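Local coordinates for protein cadherin-related family member 2 (Mus musculus, PDB 5CYX) that probably forms calcium-dependent heterophilic adhesion complexes with CDHR5 on adjacent microvilli and so controls how microvilli pack at the apical surface of epithelial cells, at residues N155-I160 with A179-E184; P267-I272 with E287-E292. All blocks are in the same frame, centred on the assembly; numbering follows the deposited sequence. Where two conformers were deposited one is given.

Contact 1 of 2, residues N155-I160 with A179-E184; sequences NNLFRI and AFYQLE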
loop_
_atom_site.group_PDB
_atom_site.type_symbol
_atom_site.label_atom_id
_atom_site.label_comp_id
_atom_site.label_asym_id
_atom_site.label_seq_id
_atom_site.Cartn_x
_atom_site.Cartn_y
_atom_site.Cartn_z
ATOM N N ASN A 155 3.939 -17.193 -0.847
ATOM C CA ASN A 155 2.782 -16.610 -0.148
ATOM C C ASN A 155 3.029 -15.270 0.584
ATOM O O ASN A 155 2.093 -14.639 1.041
ATOM C CB ASN A 155 2.203 -17.652 0.818
ATOM C CG ASN A 155 1.588 -18.835 0.063
ATOM O OD1 ASN A 155 0.440 -18.765 -0.383
ATOM N ND2 ASN A 155 2.375 -19.889 -0.150
ATOM N N ASN A 156 4.291 -14.887 0.756
ATOM C CA ASN A 156 4.674 -13.587 1.313
ATOM C C ASN A 156 4.941 -12.524 0.206
ATOM O O ASN A 156 5.150 -11.359 0.510
ATOM C CB ASN A 156 5.996 -13.753 2.047
ATOM C CG ASN A 156 6.363 -12.511 2.869
ATOM O OD1 ASN A 156 5.538 -12.012 3.591
ATOM N ND2 ASN A 156 7.590 -12.016 2.738
ATOM N N LEU A 157 5.026 -12.981 -1.027
ATOM C CA LEU A 157 5.581 -12.227 -2.146
ATOM C C LEU A 157 4.654 -11.142 -2.691
ATOM O O LEU A 157 5.129 -10.135 -3.213
ATOM C CB LEU A 157 5.906 -13.218 -3.307
ATOM C CG LEU A 157 6.925 -12.846 -4.360
ATOM C CD1 LEU A 157 8.175 -12.156 -3.858
ATOM C CD2 LEU A 157 7.348 -14.105 -5.105
ATOM N N PHE A 158 3.347 -11.348 -2.586
ATOM C CA PHE A 158 2.391 -10.502 -3.256
ATOM C C PHE A 158 1.267 -10.220 -2.327
ATOM O O PHE A 158 0.931 -11.042 -1.541
ATOM C CB PHE A 158 1.795 -11.158 -4.493
ATOM C CG PHE A 158 2.793 -11.536 -5.511
ATOM C CD1 PHE A 158 3.402 -10.555 -6.311
ATOM C CD2 PHE A 158 3.056 -12.892 -5.795
ATOM C CE1 PHE A 158 4.282 -10.910 -7.316
ATOM C CE2 PHE A 158 3.975 -13.232 -6.760
ATOM C CZ PHE A 158 4.572 -12.240 -7.534
ATOM N N ARG A 159 0.669 -9.044 -2.476
ATOM C CA ARG A 159 -0.461 -8.675 -1.660
ATOM C C ARG A 159 -1.397 -7.787 -2.458
ATOM O O ARG A 159 -0.958 -7.099 -3.347
ATOM C CB ARG A 159 0.023 -7.959 -0.421
ATOM C CG ARG A 159 0.864 -6.680 -0.659
ATOM C CD ARG A 159 1.415 -6.207 0.716
ATOM N NE ARG A 159 2.281 -5.021 0.652
ATOM C CZ ARG A 159 1.868 -3.757 0.433
ATOM N NH1 ARG A 159 0.589 -3.484 0.200
ATOM N NH2 ARG A 159 2.744 -2.750 0.434
ATOM N N ILE A 160 -2.658 -7.740 -2.083
ATOM C CA ILE A 160 -3.625 -7.060 -2.885
ATOM C C ILE A 160 -4.329 -5.981 -2.096
ATOM O O ILE A 160 -4.588 -6.124 -0.902
ATOM C CB ILE A 160 -4.620 -8.057 -3.545
ATOM C CG1 ILE A 160 -5.296 -7.371 -4.711
ATOM C CG2 ILE A 160 -5.622 -8.581 -2.511
ATOM C CD1 ILE A 160 -5.736 -8.338 -5.811
ATOM N N ALA A 179 10.965 -18.338 -11.819
ATOM C CA ALA A 179 10.762 -17.579 -13.042
ATOM C C ALA A 179 9.281 -17.251 -13.301
ATOM O O ALA A 179 8.971 -16.449 -14.179
ATOM C CB ALA A 179 11.324 -18.380 -14.211
ATOM N N PHE A 180 8.374 -17.893 -12.566
ATOM C CA PHE A 180 6.941 -17.795 -12.843
ATOM C C PHE A 180 6.106 -17.945 -11.572
ATOM O O PHE A 180 6.483 -18.665 -10.637
ATOM C CB PHE A 180 6.525 -18.855 -13.893
ATOM C CG PHE A 180 5.076 -18.772 -14.341
ATOM C CD1 PHE A 180 4.686 -17.912 -15.361
ATOM C CD2 PHE A 180 4.107 -19.600 -13.773
ATOM C CE1 PHE A 180 3.363 -17.860 -15.783
ATOM C CE2 PHE A 180 2.785 -19.547 -14.188
ATOM C CZ PHE A 180 2.412 -18.675 -15.187
ATOM N N TYR A 181 4.979 -17.253 -11.553
ATOM C CA TYR A 181 3.963 -17.410 -10.539
ATOM C C TYR A 181 2.598 -17.330 -11.208
ATOM O O TYR A 181 2.420 -16.630 -12.189
ATOM C CB TYR A 181 4.047 -16.364 -9.426
ATOM C CG TYR A 181 5.384 -16.295 -8.705
ATOM C CD1 TYR A 181 6.397 -15.483 -9.183
ATOM C CD2 TYR A 181 5.625 -17.036 -7.530
ATOM C CE1 TYR A 181 7.615 -15.456 -8.589
ATOM C CE2 TYR A 181 6.844 -17.005 -6.902
ATOM C CZ TYR A 181 7.831 -16.216 -7.418
ATOM O OH TYR A 181 9.053 -16.150 -6.832
ATOM N N GLN A 182 1.656 -18.056 -10.642
ATOM C CA GLN A 182 0.283 -17.959 -10.974
ATOM C C GLN A 182 -0.485 -17.695 -9.693
ATOM O O GLN A 182 -0.462 -18.497 -8.758
ATOM C CB GLN A 182 -0.224 -19.262 -11.599
ATOM C CG GLN A 182 -1.673 -19.141 -12.045
ATOM C CD GLN A 182 -2.245 -20.486 -12.445
ATOM O OE1 GLN A 182 -1.827 -21.035 -13.438
ATOM N NE2 GLN A 182 -3.188 -21.008 -11.680
ATOM N N LEU A 183 -1.216 -16.601 -9.695
ATOM C CA LEU A 183 -2.015 -16.182 -8.573
ATOM C C LEU A 183 -3.450 -16.470 -8.931
ATOM O O LEU A 183 -3.880 -16.139 -10.053
ATOM C CB LEU A 183 -1.870 -14.684 -8.349
ATOM C CG LEU A 183 -0.629 -14.087 -7.728
ATOM C CD1 LEU A 183 0.620 -14.331 -8.529
ATOM C CD2 LEU A 183 -0.866 -12.590 -7.598
ATOM N N GLU A 184 -4.186 -17.055 -7.993
ATOM C CA GLU A 184 -5.624 -17.158 -8.082
ATOM C C GLU A 184 -6.263 -16.085 -7.185
ATOM O O GLU A 184 -5.928 -16.019 -6.017
ATOM C CB GLU A 184 -6.067 -18.542 -7.631
ATOM C CG GLU A 184 -7.556 -18.666 -7.461
ATOM C CD GLU A 184 -7.992 -20.061 -7.088
ATOM O OE1 GLU A 184 -7.158 -20.994 -7.027
ATOM O OE2 GLU A 184 -9.204 -20.229 -6.927
#

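Contact 2 of 2, residues P267-I272 with E287-E292; sequences PGWFDI and EQLLLE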
loop_
_atom_site.group_PDB
_atom_site.type_symbol
_atom_site.label_atom_id
_atom_site.label_comp_id
_atom_site.label_asym_id
_atom_site.label_seq_id
_atom_site.Cartn_x
_atom_site.Cartn_y
_atom_site.Cartn_z
ATOM N N PRO A 267 55.114 -14.377 -14.970
ATOM C CA PRO A 267 54.420 -13.533 -15.935
ATOM C C PRO A 267 54.943 -13.759 -17.354
ATOM O O PRO A 267 56.148 -13.940 -17.546
ATOM C CB PRO A 267 54.746 -12.117 -15.462
ATOM C CG PRO A 267 54.977 -12.246 -13.988
ATOM C CD PRO A 267 55.513 -13.628 -13.758
ATOM N N GLY A 268 54.031 -13.794 -18.326
ATOM C CA GLY A 268 54.371 -14.004 -19.713
ATOM C C GLY A 268 54.378 -15.446 -20.191
ATOM O O GLY A 268 54.229 -15.681 -21.388
ATOM N N TRP A 269 54.580 -16.434 -19.310
ATOM C CA TRP A 269 54.750 -17.802 -19.820
ATOM C C TRP A 269 53.471 -18.350 -20.435
ATOM O O TRP A 269 53.537 -19.066 -21.439
ATOM C CB TRP A 269 55.268 -18.744 -18.755
ATOM C CG TRP A 269 56.722 -18.606 -18.476
ATOM C CD1 TRP A 269 57.530 -17.532 -18.755
ATOM C CD2 TRP A 269 57.538 -19.570 -17.820
ATOM N NE1 TRP A 269 58.808 -17.793 -18.333
ATOM C CE2 TRP A 269 58.839 -19.032 -17.747
ATOM C CE3 TRP A 269 57.299 -20.852 -17.299
ATOM C CZ2 TRP A 269 59.914 -19.732 -17.166
ATOM C CZ3 TRP A 269 58.373 -21.554 -16.709
ATOM C CH2 TRP A 269 59.662 -20.986 -16.653
ATOM N N PHE A 270 52.326 -18.000 -19.842
ATOM C CA PHE A 270 51.008 -18.402 -20.356
ATOM C C PHE A 270 50.039 -17.241 -20.573
ATOM O O PHE A 270 50.077 -16.262 -19.849
ATOM C CB PHE A 270 50.368 -19.392 -19.394
ATOM C CG PHE A 270 51.228 -20.562 -19.101
ATOM C CD1 PHE A 270 51.315 -21.619 -20.006
ATOM C CD2 PHE A 270 51.988 -20.608 -17.919
ATOM C CE1 PHE A 270 52.141 -22.708 -19.735
ATOM C CE2 PHE A 270 52.813 -21.679 -17.661
ATOM C CZ PHE A 270 52.885 -22.731 -18.560
ATOM N N ASP A 271 49.162 -17.375 -21.560
ATOM C CA ASP A 271 48.011 -16.459 -21.742
ATOM C C ASP A 271 46.757 -17.315 -22.036
ATOM O O ASP A 271 46.820 -18.553 -21.998
ATOM C CB ASP A 271 48.304 -15.390 -22.829
ATOM C CG ASP A 271 47.544 -14.054 -22.610
ATOM O OD1 ASP A 271 46.672 -13.964 -21.740
ATOM O OD2 ASP A 271 47.781 -13.056 -23.357
ATOM N N ILE A 272 45.617 -16.661 -22.255
ATOM C CA ILE A 272 44.340 -17.349 -22.474
ATOM C C ILE A 272 43.503 -16.643 -23.562
ATOM O O ILE A 272 43.556 -15.430 -23.661
ATOM C CB ILE A 272 43.569 -17.452 -21.149
ATOM C CG1 ILE A 272 42.378 -18.385 -21.300
ATOM C CG2 ILE A 272 43.134 -16.069 -20.633
ATOM C CD1 ILE A 272 41.812 -18.826 -19.966
ATOM N N GLU A 287 63.874 -26.079 -15.484
ATOM C CA GLU A 287 64.980 -25.904 -14.521
ATOM C C GLU A 287 64.786 -24.727 -13.564
ATOM O O GLU A 287 65.109 -24.844 -12.378
ATOM C CB GLU A 287 66.344 -25.789 -15.237
ATOM C CG GLU A 287 67.003 -27.133 -15.548
ATOM C CD GLU A 287 66.105 -28.064 -16.351
ATOM O OE1 GLU A 287 65.506 -28.987 -15.749
ATOM O OE2 GLU A 287 65.978 -27.854 -17.579
ATOM N N GLN A 288 64.252 -23.613 -14.062
ATOM C CA GLN A 288 63.908 -22.472 -13.194
ATOM C C GLN A 288 62.846 -22.776 -12.129
ATOM O O GLN A 288 62.774 -22.077 -11.114
ATOM C CB GLN A 288 63.455 -21.255 -14.014
ATOM C CG GLN A 288 64.581 -20.293 -14.375
ATOM C CD GLN A 288 64.099 -18.948 -14.898
ATOM O OE1 GLN A 288 64.826 -17.964 -14.822
ATOM N NE2 GLN A 288 62.881 -18.895 -15.435
ATOM N N LEU A 289 62.030 -23.804 -12.361
ATOM C CA LEU A 289 60.963 -24.191 -11.435
ATOM C C LEU A 289 61.302 -25.348 -10.490
ATOM O O LEU A 289 60.398 -25.877 -9.836
ATOM C CB LEU A 289 59.716 -24.566 -12.234
ATOM C CG LEU A 289 59.209 -23.541 -13.245
ATOM C CD1 LEU A 289 57.986 -24.142 -13.900
ATOM C CD2 LEU A 289 58.883 -22.212 -12.582
ATOM N N LEU A 290 62.578 -25.739 -10.407
ATOM C CA LEU A 290 62.995 -26.824 -9.485
ATOM C C LEU A 290 62.747 -26.485 -8.001
ATOM O O LEU A 290 62.488 -27.379 -7.185
ATOM C CB LEU A 290 64.460 -27.233 -9.734
ATOM C CG LEU A 290 64.642 -28.108 -10.993
ATOM C CD1 LEU A 290 66.023 -27.992 -11.630
ATOM C CD2 LEU A 290 64.335 -29.566 -10.659
ATOM N N LEU A 291 62.784 -25.191 -7.678
ATOM C CA LEU A 291 62.444 -24.698 -6.339
ATOM C C LEU A 291 60.930 -24.781 -6.069
ATOM O O LEU A 291 60.529 -25.166 -4.972
ATOM C CB LEU A 291 62.960 -23.256 -6.139
ATOM C CG LEU A 291 64.493 -23.022 -6.092
ATOM C CD1 LEU A 291 65.163 -23.114 -7.466
ATOM C CD2 LEU A 291 64.829 -21.681 -5.445
ATOM N N GLU A 292 60.108 -24.444 -7.077
ATOM C CA GLU A 292 58.631 -24.414 -6.960
ATOM C C GLU A 292 57.925 -25.623 -7.591
ATOM O O GLU A 292 56.985 -25.464 -8.380
ATOM C CB GLU A 292 58.058 -23.136 -7.592
ATOM C CG GLU A 292 58.754 -21.850 -7.199
ATOM C CD GLU A 292 59.702 -21.366 -8.275
ATOM O OE1 GLU A 292 60.709 -22.056 -8.563
ATOM O OE2 GLU A 292 59.431 -20.288 -8.839
#

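Contact 1 of 2, residues N155-I160 with A179-E184
Phe158 and Tyr181 each hold CG anti to the carbonyl carbon (chi1 -59° and -56°), and these torsions send both rings in between the two sheets, where the edge of Phe158 meets a face of Tyr181. The fold is the Greek-key beta sandwich of a cadherin repeat, here the second of the chain. Strand 158-160 belongs to one sheet and strand 180-189 to the other, so the contact bridges the two sheets through side chains alone. No hydrogen bond crosses it. The aromatic pair is T-shaped. Phe158 presents its CE2 edge to one face of Tyr181, with the ring planes at 80° and the centroids 5.5 Å apart. CE2 does not aim at the middle of the tyrosine ring. It sits over the rim near the root of the side chain, 3.9 Å from Tyr181 CG. Leu157 belongs to the same cluster. Its CG lies against one face of the Phe158 ring, also offset toward the rim; its CD2 is modelled doubtfully close to Tyr181. The phenylalanine ring therefore meets a leucine on a face and a tyrosine at an edge, which should limit its freedom to turn. All four touching residues are buried. Phe158 packs on Leu168 and Leu183 on Ile166, both of strand 165-168, while Ile210 of strand 206-213 touches both Phe158 and Leu183. Side chains alternate along the strands: Arg159 points away from this interior and gives its NH2 to the carbonyl O of Gly121 in a second subunit, another copy of this protein. Leu183, two residues on from Tyr181, completes the cross-sheet packing. Its CD1 methyl lies obliquely to the Phe158 ring, on the other side of the ring plane from Leu157 CG, 3.9 Å from both CD2 and CE2 of Phe158.

Contact 2 of 2, residues P267-I272 with E287-E292
The planes of the Trp269 indole and the Gln288 amide are nearly parallel, 15° apart, and the amide comes to the edge of the ring, slightly off its plane. Gln288 NE2 is the nearest atom, 3.5 Å from Trp269 CZ2. This is van der Waals contact beside the six-membered ring and not a stack over its face. The glutamine chain is extended beyond CG, which carries the amide out to the indole. Leu289 approaches differently. Its side chain and that of Trp269 slide past each other in opposite directions, and its CD1 methyl lies 3.8 Å from Trp269 CZ3. The outer atoms of the benzo ring thus touch a polar, exposed residue and a buried, apolar one. No hydrogen bond joins the segments. An alanine in place of Trp269 would probably leave Leu289 CD1 without its aromatic neighbour and set the Gln288 amide freer to turn. The contact belongs to the beta sandwich of the third cadherin repeat, where Trp269 just precedes strand 270-272 and also packs on Leu284. Arg266 touches Gln288 and Leu289 and forms a salt bridge with Glu292. The loop between strands 277-280 and 295-304 carries Leu289 inward, against Val296 of strand 295-304 and Val324 of strand 315-324.

How the contacts relate
The two contacts lie in successive cadherin repeats of one elongated chain. Contact 1 is in the second repeat and contact 2 in the third. Their centres are about 56 Å apart, and their nearest atoms are about 31 Å apart, so they do not touch. The centre of contact 1 lies about 6 Å from the centre of the chain, that of contact 2 about 60 Å. Both place an aromatic residue from the start of a short strand, or just before it, against a later part of the same repeat. Neither contains a calcium ligand. The side chain of Tyr181 in contact 1 is about 13 Å from a bound calcium ion.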